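Local atomic coordinates of Cyclo(L-leucyl-L-phenylalanyl) synthase (Streptomyces noursei, PDB entry 3OQV), a protein that joins the aminoacyl groups of two charged tRNAs, phenylalanyl and leucyl, into a cyclic dipeptide without ATP, a step in making the antibacterial albonoursin. Residues 64-69 with 116-121; 47-52 with 104-109. All coordinates share one frame; numbering follows the deposited sequence.

Contact 1: residues 64-69 with 116-121; sequences VVYVDT and VRSLSE
The carboxylate of Asp68 grips Ser120 with both oxygens, each through its syn lone pair: OD1 takes the backbone N of Ser120 at 3.0 Å, and OD2 takes the Ser120 OG at 2.7 Å. Ser120 lies in the first turn of helix 119-122, where amide dipoles probably help to stabilise the negative charge. Two residues back, on strand 59-67, the ring of Tyr66 receives Ser118 over one face, the Ser118 CB sitting 3.9 Å from the ring centroid in a CH-pi contact. Tyr66 CG lies between the backbone N and the carbonyl carbon (chi1 66°), and Val116 CG1 reaches the edge of the ring, near its plane. Tyr66 and Ser118 are partners in the parallel pairing between strand 59-67 and the edge strand 114-118 of a Rossmann-like sheet, joined by a beta-alpha-beta crossover that includes helix 82-107; Asp68 and Ser120 lie just past it. Arg117 N bonds Val64 O at 2.9 Å, Arg117 O accepts from Tyr66 N, and Leu119 N closes on Tyr66 O. Ser118 is the N-cap of the helix, its OG accepting from Glu121 N at 3.0 Å. Leu119 CD2 lies 3.9 Å from Val67 CG1, the two side chains running side by side; Val67 also lines the dithiane diol pocket. Farther out, Arg97 of helix 82-107 binds Tyr66 OH, and Asp63 forms a salt bridge with Arg117.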
loop_
_atom_site.group_PDB
_atom_site.type_symbol
_atom_site.label_atom_id
_atom_site.label_comp_id
_atom_site.label_asym_id
_atom_site.label_seq_id
_atom_site.Cartn_x
_atom_site.Cartn_y
_atom_site.Cartn_z
ATOM N N VAL A 64 -6.364 -0.801 -7.733
ATOM C CA VAL A 64 -5.278 0.132 -7.462
ATOM C C VAL A 64 -5.696 0.991 -6.280
ATOM O O VAL A 64 -6.776 1.606 -6.287
ATOM C CB VAL A 64 -4.987 1.052 -8.660
ATOM C CG1 VAL A 64 -3.775 1.914 -8.367
ATOM C CG2 VAL A 64 -4.768 0.244 -9.916
ATOM N N VAL A 65 -4.916 0.923 -5.213
ATOM C CA VAL A 65 -5.253 1.640 -4.000
ATOM C C VAL A 65 -4.108 2.579 -3.694
ATOM O O VAL A 65 -2.962 2.157 -3.545
ATOM C CB VAL A 65 -5.511 0.689 -2.823
ATOM C CG1 VAL A 65 -5.871 1.465 -1.559
ATOM C CG2 VAL A 65 -6.630 -0.305 -3.190
ATOM N N TYR A 66 -4.410 3.870 -3.649
ATOM C CA TYR A 66 -3.411 4.825 -3.223
ATOM C C TYR A 66 -3.626 5.251 -1.769
ATOM O O TYR A 66 -4.758 5.378 -1.300
ATOM C CB TYR A 66 -3.351 6.016 -4.180
ATOM C CG TYR A 66 -4.586 6.880 -4.204
ATOM C CD1 TYR A 66 -4.655 8.032 -3.422
ATOM C CD2 TYR A 66 -5.626 6.620 -5.090
ATOM C CE1 TYR A 66 -5.754 8.865 -3.464
ATOM C CE2 TYR A 66 -6.739 7.478 -5.159
ATOM C CZ TYR A 66 -6.783 8.595 -4.337
ATOM O OH TYR A 66 -7.861 9.455 -4.361
ATOM N N VAL A 67 -2.536 5.294 -1.017
ATOM C CA VAL A 67 -2.633 5.406 0.435
ATOM C C VAL A 67 -2.619 6.878 0.837
ATOM O O VAL A 67 -1.584 7.541 0.782
ATOM C CB VAL A 67 -1.481 4.678 1.121
ATOM C CG1 VAL A 67 -1.681 4.702 2.639
ATOM C CG2 VAL A 67 -1.405 3.248 0.614
ATOM N N ASP A 68 -3.784 7.382 1.218
ATOM C CA ASP A 68 -3.971 8.802 1.473
ATOM C C ASP A 68 -4.146 9.061 2.968
ATOM O O ASP A 68 -4.321 10.199 3.382
ATOM C CB ASP A 68 -5.162 9.353 0.674
ATOM C CG ASP A 68 -6.478 8.651 1.001
ATOM O OD1 ASP A 68 -6.472 7.445 1.333
ATOM O OD2 ASP A 68 -7.535 9.307 0.882
ATOM N N THR A 69 -3.999 8.015 3.778
ATOM C CA THR A 69 -4.422 8.063 5.179
ATOM C C THR A 69 -3.224 8.171 6.116
ATOM O O THR A 69 -2.196 7.518 5.896
ATOM C CB THR A 69 -5.230 6.805 5.557
ATOM O OG1 THR A 69 -4.578 5.645 5.028
ATOM C CG2 THR A 69 -6.632 6.890 4.976
ATOM N N VAL A 116 -9.792 1.884 -9.165
ATOM C CA VAL A 116 -8.819 2.733 -8.485
ATOM C C VAL A 116 -9.514 3.507 -7.386
ATOM O O VAL A 116 -10.470 4.235 -7.649
ATOM C CB VAL A 116 -8.185 3.729 -9.459
ATOM C CG1 VAL A 116 -7.170 4.611 -8.751
ATOM C CG2 VAL A 116 -7.561 2.998 -10.643
ATOM N N ARG A 117 -9.085 3.293 -6.148
ATOM C CA ARG A 117 -9.691 3.956 -5.000
ATOM C C ARG A 117 -8.604 4.425 -4.045
ATOM O O ARG A 117 -7.517 3.842 -4.005
ATOM C CB ARG A 117 -10.652 3.006 -4.280
ATOM C CG ARG A 117 -11.873 2.607 -5.115
ATOM C CD ARG A 117 -12.776 1.664 -4.342
ATOM N NE ARG A 117 -12.235 0.316 -4.363
ATOM C CZ ARG A 117 -12.875 -0.758 -3.923
ATOM N NH1 ARG A 117 -14.048 -0.630 -3.323
ATOM N NH2 ARG A 117 -12.282 -1.947 -3.982
ATOM N N SER A 118 -8.893 5.466 -3.264
ATOM C CA SER A 118 -8.063 5.810 -2.111
ATOM C C SER A 118 -8.255 4.788 -0.993
ATOM O O SER A 118 -9.307 4.161 -0.906
ATOM C CB SER A 118 -8.444 7.191 -1.584
ATOM O OG SER A 118 -9.787 7.183 -1.120
ATOM N N LEU A 119 -7.268 4.656 -0.109
ATOM C CA LEU A 119 -7.447 3.814 1.083
ATOM C C LEU A 119 -8.594 4.340 1.951
ATOM O O LEU A 119 -9.412 3.569 2.452
ATOM C CB LEU A 119 -6.154 3.704 1.895
ATOM C CG LEU A 119 -6.155 2.753 3.110
ATOM C CD1 LEU A 119 -6.685 1.352 2.750
ATOM C CD2 LEU A 119 -4.753 2.631 3.688
ATOM N N SER A 120 -8.708 5.659 2.061
ATOM C CA SER A 120 -9.762 6.228 2.885
ATOM C C SER A 120 -11.162 5.861 2.390
ATOM O O SER A 120 -12.023 5.538 3.196
ATOM C CB SER A 120 -9.592 7.752 3.055
ATOM O OG SER A 120 -9.899 8.426 1.858
ATOM N N GLU A 121 -11.355 5.771 1.074
ATOM C CA GLU A 121 -12.633 5.328 0.535
ATOM C C GLU A 121 -12.858 3.843 0.836
ATOM O O GLU A 121 -13.956 3.421 1.178
ATOM C CB GLU A 121 -12.670 5.532 -0.980
ATOM C CG GLU A 121 -14.024 5.264 -1.600
ATOM C CD GLU A 121 -13.991 5.373 -3.112
ATOM O OE1 GLU A 121 -13.060 6.032 -3.631
ATOM O OE2 GLU A 121 -14.869 4.766 -3.774
#

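Contact 2: residues 47-52 with 104-109; sequences NTVMLL and LESVGD
No ring, amide or carboxylate takes part where Val49 and Leu52 meet Ser106, Val107 and Leu104: the contact has no flat faces or edges, only the methyls of branched side chains and the CB methylenes of Ser106 and Leu52. Val49 divides its two branches between neighbouring residues. Its CG2 reaches the CB of Ser106 at 3.7 Å, while its CG1, anti to the backbone N (chi1 170°), passes Val107 CG1 at 4.2 Å. The two valines slide past each other in opposite directions. That same Val107 methyl comes within 4.3 Å of the Leu52 CB, and so bears on two residues three apart, about one turn, on helix 45-58. Leu52 and Leu104 cross at about a right angle, meeting at Leu52 CD1 and Leu104 CD2, 3.9 Å apart. The CB of Leu104 points away from the other helix, and only the end of the side chain comes back to it. Here the last turn of helix 82-107 lies against helix 45-58, both packed on one side of the Rossmann-like sheet; Phe114 of the edge strand touches both leucines. Gly108, with positive phi, ends the longer helix just beyond. The hydroxyl of Ser106 turns to Arg102 O of its own helix, with a weak bond to Gln45 NE2. With no hydrogen bond between the two segments, the contact rests on shape and dispersion, and close packing places its side chains.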
loop_
_atom_site.group_PDB
_atom_site.type_symbol
_atom_site.label_atom_id
_atom_site.label_comp_id
_atom_site.label_asym_id
_atom_site.label_seq_id
_atom_site.Cartn_x
_atom_site.Cartn_y
_atom_site.Cartn_z
ATOM N N ASN A 47 6.725 3.983 -14.806
ATOM C CA ASN A 47 6.671 2.711 -14.096
ATOM C C ASN A 47 5.247 2.256 -13.796
ATOM O O ASN A 47 4.958 1.056 -13.793
ATOM C CB ASN A 47 7.495 2.768 -12.808
ATOM C CG ASN A 47 8.989 2.638 -13.069
ATOM O OD1 ASN A 47 9.409 2.175 -14.129
ATOM N ND2 ASN A 47 9.794 3.033 -12.095
ATOM N N THR A 48 4.366 3.217 -13.532
ATOM C CA THR A 48 2.957 2.921 -13.314
ATOM C C THR A 48 2.335 2.302 -14.561
ATOM O O THR A 48 1.710 1.236 -14.490
ATOM C CB THR A 48 2.168 4.180 -12.895
ATOM O OG1 THR A 48 2.790 4.762 -11.744
ATOM C CG2 THR A 48 0.728 3.814 -12.550
ATOM N N VAL A 49 2.595 2.916 -15.711
ATOM C CA VAL A 49 2.033 2.436 -16.966
ATOM C C VAL A 49 2.445 0.997 -17.262
ATOM O O VAL A 49 1.599 0.159 -17.582
ATOM C CB VAL A 49 2.413 3.354 -18.144
ATOM C CG1 VAL A 49 2.038 2.714 -19.467
ATOM C CG2 VAL A 49 1.713 4.708 -17.997
ATOM N N MET A 50 3.736 0.701 -17.122
ATOM C CA MET A 50 4.228 -0.650 -17.390
ATOM C C MET A 50 3.597 -1.671 -16.443
ATOM O O MET A 50 3.259 -2.782 -16.850
ATOM C CB MET A 50 5.753 -0.705 -17.292
ATOM C CG MET A 50 6.478 -0.197 -18.537
ATOM S SD MET A 50 7.778 -1.328 -19.082
ATOM C CE MET A 50 8.672 -1.586 -17.540
ATOM N N LEU A 51 3.450 -1.291 -15.179
ATOM C CA LEU A 51 2.866 -2.174 -14.183
ATOM C C LEU A 51 1.379 -2.431 -14.446
ATOM O O LEU A 51 0.908 -3.570 -14.358
ATOM C CB LEU A 51 3.078 -1.611 -12.776
ATOM C CG LEU A 51 2.465 -2.423 -11.633
ATOM C CD1 LEU A 51 2.880 -3.899 -11.707
ATOM C CD2 LEU A 51 2.834 -1.802 -10.285
ATOM N N LEU A 52 0.641 -1.369 -14.753
ATOM C CA LEU A 52 -0.755 -1.494 -15.152
ATOM C C LEU A 52 -0.930 -2.426 -16.350
ATOM O O LEU A 52 -1.848 -3.253 -16.377
ATOM C CB LEU A 52 -1.355 -0.121 -15.465
ATOM C CG LEU A 52 -1.592 0.797 -14.268
ATOM C CD1 LEU A 52 -2.081 2.177 -14.718
ATOM C CD2 LEU A 52 -2.586 0.149 -13.307
ATOM N N LEU A 104 -3.389 6.158 -16.322
ATOM C CA LEU A 104 -4.561 5.429 -16.807
ATOM C C LEU A 104 -4.935 5.860 -18.225
ATOM O O LEU A 104 -5.414 5.055 -19.024
ATOM C CB LEU A 104 -5.754 5.646 -15.874
ATOM C CG LEU A 104 -5.657 5.066 -14.460
ATOM C CD1 LEU A 104 -6.739 5.642 -13.574
ATOM C CD2 LEU A 104 -5.736 3.546 -14.482
ATOM N N GLU A 105 -4.739 7.143 -18.517
ATOM C CA GLU A 105 -4.895 7.652 -19.873
ATOM C C GLU A 105 -3.923 6.974 -20.831
ATOM O O GLU A 105 -4.280 6.664 -21.969
ATOM C CB GLU A 105 -4.701 9.170 -19.909
ATOM C CG GLU A 105 -5.998 9.959 -19.798
ATOM C CD GLU A 105 -5.816 11.440 -20.088
ATOM O OE1 GLU A 105 -6.805 12.199 -19.978
ATOM O OE2 GLU A 105 -4.683 11.848 -20.422
ATOM N N SER A 106 -2.698 6.733 -20.370
ATOM C CA SER A 106 -1.655 6.199 -21.242
ATOM C C SER A 106 -1.908 4.733 -21.574
ATOM O O SER A 106 -1.345 4.202 -22.531
ATOM C CB SER A 106 -0.280 6.345 -20.597
ATOM O OG SER A 106 0.105 7.701 -20.527
ATOM N N VAL A 107 -2.741 4.077 -20.769
ATOM C CA VAL A 107 -3.281 2.770 -21.132
ATOM C C VAL A 107 -4.650 2.889 -21.810
ATOM O O VAL A 107 -4.847 2.382 -22.918
ATOM C CB VAL A 107 -3.359 1.820 -19.907
ATOM C CG1 VAL A 107 -1.979 1.625 -19.297
ATOM C CG2 VAL A 107 -4.334 2.355 -18.868
ATOM N N GLY A 108 -5.578 3.588 -21.161
ATOM C CA GLY A 108 -6.520 4.451 -21.869
ATOM C C GLY A 108 -7.820 3.760 -22.244
ATOM O O GLY A 108 -8.816 3.857 -21.523
ATOM N N ASP A 109 -7.812 3.067 -23.382
ATOM C CA ASP A 109 -9.050 2.674 -24.054
ATOM C C ASP A 109 -9.702 1.473 -23.373
ATOM O O ASP A 109 -10.703 0.940 -23.856
ATOM C CB ASP A 109 -8.788 2.366 -25.532
#

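The two contacts illustrate how one alpha/beta fold varies its chemistry with depth. Contact 1, about 8 Å from the centre of the chain, joins two strands and a helix start through backbone and carboxylate hydrogen bonds as well as apolar packing, and includes a residue of the ligand pocket. Contact 2, about 18 Å from that centre, joins segments of two helices near the surface by apolar contacts, without a hydrogen bond between them, and buries less than half as much area. The elements are successive in the chain: helix 45-58 leads into strand 59-67, and helix 82-107 precedes strand 114-118. The contacts also touch directly, Val64 CG2 meeting Leu52 CD2 at 4.0 Å and Val116 packing on Leu104, so each helix rests on a strand of the pair.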